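PDB 2HWJ: hypothetical protein Atu1540 from Agrobacterium tumefaciens str. C58, which is of unknown function but belongs to a putative ParB-like nuclease family, so a role in acting on nucleic acid is possible though unproven. Local coordinates for residues Phe26-Leu31 with Pro135-Ala140. Numbering follows the deposited sequence.
Sequences FREVEL and PFRSLA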
loop_
_atom_site.group_PDB
_atom_site.type_symbol
_atom_site.label_atom_id
_atom_site.label_comp_id
_atom_site.label_asym_id
_atom_site.label_seq_id
_atom_site.Cartn_x
_atom_site.Cartn_y
_atom_site.Cartn_z
ATOM N N PHE A 26 13.876 -23.801 -9.120
ATOM C CA PHE A 26 14.144 -24.293 -10.426
ATOM C C PHE A 26 12.992 -25.103 -10.871
ATOM O O PHE A 26 12.755 -25.168 -12.071
ATOM C CB PHE A 26 15.375 -25.150 -10.385
ATOM C CG PHE A 26 16.627 -24.375 -10.505
ATOM C CD1 PHE A 26 17.825 -25.021 -10.788
ATOM C CD2 PHE A 26 16.617 -22.973 -10.311
ATOM C CE1 PHE A 26 18.992 -24.275 -10.882
ATOM C CE2 PHE A 26 17.778 -22.210 -10.406
ATOM C CZ PHE A 26 18.958 -22.828 -10.692
ATOM N N ARG A 27 12.265 -25.734 -9.945
ATOM C CA ARG A 27 11.086 -26.494 -10.384
ATOM C C ARG A 27 10.097 -25.577 -11.129
ATOM O O ARG A 27 9.526 -25.981 -12.134
ATOM C CB ARG A 27 10.382 -27.211 -9.219
ATOM C CG ARG A 27 10.109 -28.669 -9.481
ATOM C CD ARG A 27 9.112 -29.290 -8.511
ATOM N NE ARG A 27 7.752 -28.824 -8.781
ATOM C CZ ARG A 27 6.715 -29.613 -9.104
ATOM N NH1 ARG A 27 6.888 -30.942 -9.202
ATOM N NH2 ARG A 27 5.504 -29.058 -9.328
ATOM N N GLU A 28 9.887 -24.351 -10.604
ATOM C CA GLU A 28 8.968 -23.383 -11.179
ATOM C C GLU A 28 9.563 -23.004 -12.552
ATOM O O GLU A 28 8.853 -23.099 -13.584
ATOM C CB GLU A 28 8.795 -22.170 -10.237
ATOM C CG GLU A 28 7.578 -21.178 -10.543
ATOM C CD GLU A 28 6.972 -20.405 -9.232
ATOM O OE1 GLU A 28 7.743 -20.160 -8.242
ATOM O OE2 GLU A 28 5.759 -20.008 -9.179
ATOM N N VAL A 29 10.874 -22.644 -12.567
ATOM C CA VAL A 29 11.592 -22.410 -13.826
ATOM C C VAL A 29 11.240 -23.507 -14.856
ATOM O O VAL A 29 10.616 -23.195 -15.888
ATOM C CB VAL A 29 13.107 -22.327 -13.640
ATOM C CG1 VAL A 29 13.849 -22.283 -14.981
ATOM C CG2 VAL A 29 13.434 -21.145 -12.843
ATOM N N GLU A 30 11.577 -24.770 -14.572
ATOM C CA GLU A 30 11.276 -25.911 -15.492
ATOM C C GLU A 30 9.807 -25.995 -15.974
ATOM O O GLU A 30 9.551 -26.209 -17.184
ATOM C CB GLU A 30 11.727 -27.254 -14.904
ATOM C CG GLU A 30 13.236 -27.400 -14.672
ATOM C CD GLU A 30 14.079 -27.211 -15.941
ATOM O OE1 GLU A 30 14.979 -26.288 -15.955
ATOM O OE2 GLU A 30 13.850 -27.975 -16.924
ATOM N N LEU A 31 8.841 -25.816 -15.063
ATOM C CA LEU A 31 7.435 -25.700 -15.506
ATOM C C LEU A 31 7.268 -24.573 -16.532
ATOM O O LEU A 31 6.819 -24.843 -17.645
ATOM C CB LEU A 31 6.444 -25.576 -14.348
ATOM C CG LEU A 31 6.421 -26.876 -13.514
ATOM C CD1 LEU A 31 5.446 -26.730 -12.347
ATOM C CD2 LEU A 31 6.141 -28.176 -14.344
ATOM N N PRO A 135 14.768 -24.683 -3.355
ATOM C CA PRO A 135 13.666 -25.645 -3.524
ATOM C C PRO A 135 12.481 -25.289 -2.655
ATOM O O PRO A 135 11.349 -25.599 -3.018
ATOM C CB PRO A 135 14.281 -27.015 -3.120
ATOM C CG PRO A 135 15.544 -26.643 -2.262
ATOM C CD PRO A 135 16.014 -25.282 -2.805
ATOM N N PHE A 136 12.676 -24.614 -1.534
ATOM C CA PHE A 136 11.446 -24.161 -0.816
ATOM C C PHE A 136 10.735 -23.062 -1.543
ATOM O O PHE A 136 9.495 -22.944 -1.421
ATOM C CB PHE A 136 11.665 -23.858 0.672
ATOM C CG PHE A 136 11.997 -25.088 1.436
ATOM C CD1 PHE A 136 13.343 -25.496 1.573
ATOM C CD2 PHE A 136 10.974 -25.948 1.885
ATOM C CE1 PHE A 136 13.667 -26.689 2.201
ATOM C CE2 PHE A 136 11.295 -27.171 2.531
ATOM C CZ PHE A 136 12.652 -27.526 2.698
ATOM N N ARG A 137 11.479 -22.287 -2.338
ATOM C CA ARG A 137 10.771 -21.346 -3.131
ATOM C C ARG A 137 9.778 -22.078 -4.071
ATOM O O ARG A 137 8.641 -21.571 -4.288
ATOM C CB ARG A 137 11.732 -20.472 -3.866
ATOM C CG ARG A 137 11.073 -19.509 -4.771
ATOM C CD ARG A 137 10.210 -18.588 -4.016
ATOM N NE ARG A 137 9.562 -17.665 -4.911
ATOM C CZ ARG A 137 8.538 -18.000 -5.702
ATOM N NH1 ARG A 137 8.079 -19.247 -5.698
ATOM N NH2 ARG A 137 7.993 -17.103 -6.518
ATOM N N SER A 138 10.156 -23.259 -4.608
ATOM C CA SER A 138 9.269 -23.968 -5.550
ATOM C C SER A 138 8.103 -24.541 -4.822
ATOM O O SER A 138 6.963 -24.561 -5.314
ATOM C CB SER A 138 9.954 -25.125 -6.185
ATOM O OG SER A 138 10.988 -24.708 -7.011
ATOM N N LEU A 139 8.400 -25.067 -3.647
ATOM C CA LEU A 139 7.351 -25.616 -2.818
ATOM C C LEU A 139 6.332 -24.523 -2.479
ATOM O O LEU A 139 5.156 -24.734 -2.712
ATOM C CB LEU A 139 7.920 -26.222 -1.538
ATOM C CG LEU A 139 6.855 -26.993 -0.750
ATOM C CD1 LEU A 139 6.333 -28.235 -1.499
ATOM C CD2 LEU A 139 7.312 -27.352 0.615
ATOM N N ALA A 140 6.799 -23.366 -1.969
ATOM C CA ALA A 140 5.933 -22.267 -1.675
ATOM C C ALA A 140 5.126 -21.839 -2.938
ATOM O O ALA A 140 3.939 -21.562 -2.854
ATOM C CB ALA A 140 6.702 -21.139 -1.077
HETATM O O HOH W 1 13.407 -25.843 -7.125
#
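Glu-28 and Arg-137 join the first turns of helices 26-37 and 135-146 by a salt bridge, in which OE1 of Glu-28 lies 2.7 Å from NH1 of Arg-137. Both residue types have the length to span the gap between the helices: the axes of the two short segments come within 8.2 Å at their closest and are inclined at 60°. The glutamate leaves its backbone with CG anti to the backbone N and runs on extended, whereas the arginine chain bends at chi2. Carboxylate and guanidinium planes are turned 76° apart, and the N-H from NH1 meets OE1 at only 118°. The hydrogen bond is therefore weak, so the attraction is probably more electrostatic than directional. His-70 of helix 69-77 touches both side chains, and Phe-159 forms a cation-pi contact with Arg-137.

A second, water-mediated link runs between Ser-138 and the backbone of Arg-27. The serine hydroxyl OG is 2.7 Å from the water, which in turn accepts a hydrogen bond from N of Arg-27 at 3.0 Å. Such an N-H, in the first turn of a helix, has no earlier carbonyl of its own helix to bind, and water serves instead. The amide N of Phe-26 hydrogen-bonds to the carboxylate OD1 of Asp-133.

The packing between the helices is made mainly by Ser-138, whose OG lies 3.4 Å from CB of Arg-27 and whose CB is close to the same atom. The CA atoms of Glu-28 and Ser-138 come within 5.7 Å. A residue as small as serine suits so close an approach, while the rest of Arg-27 extends to a cation-pi contact with Phe-178.

With 184 Å² buried, this junction within the ParB-like family region joins two helix starts, 104 residues apart in sequence, by polar links, one charged and one through water, rather than by a hydrophobic interface.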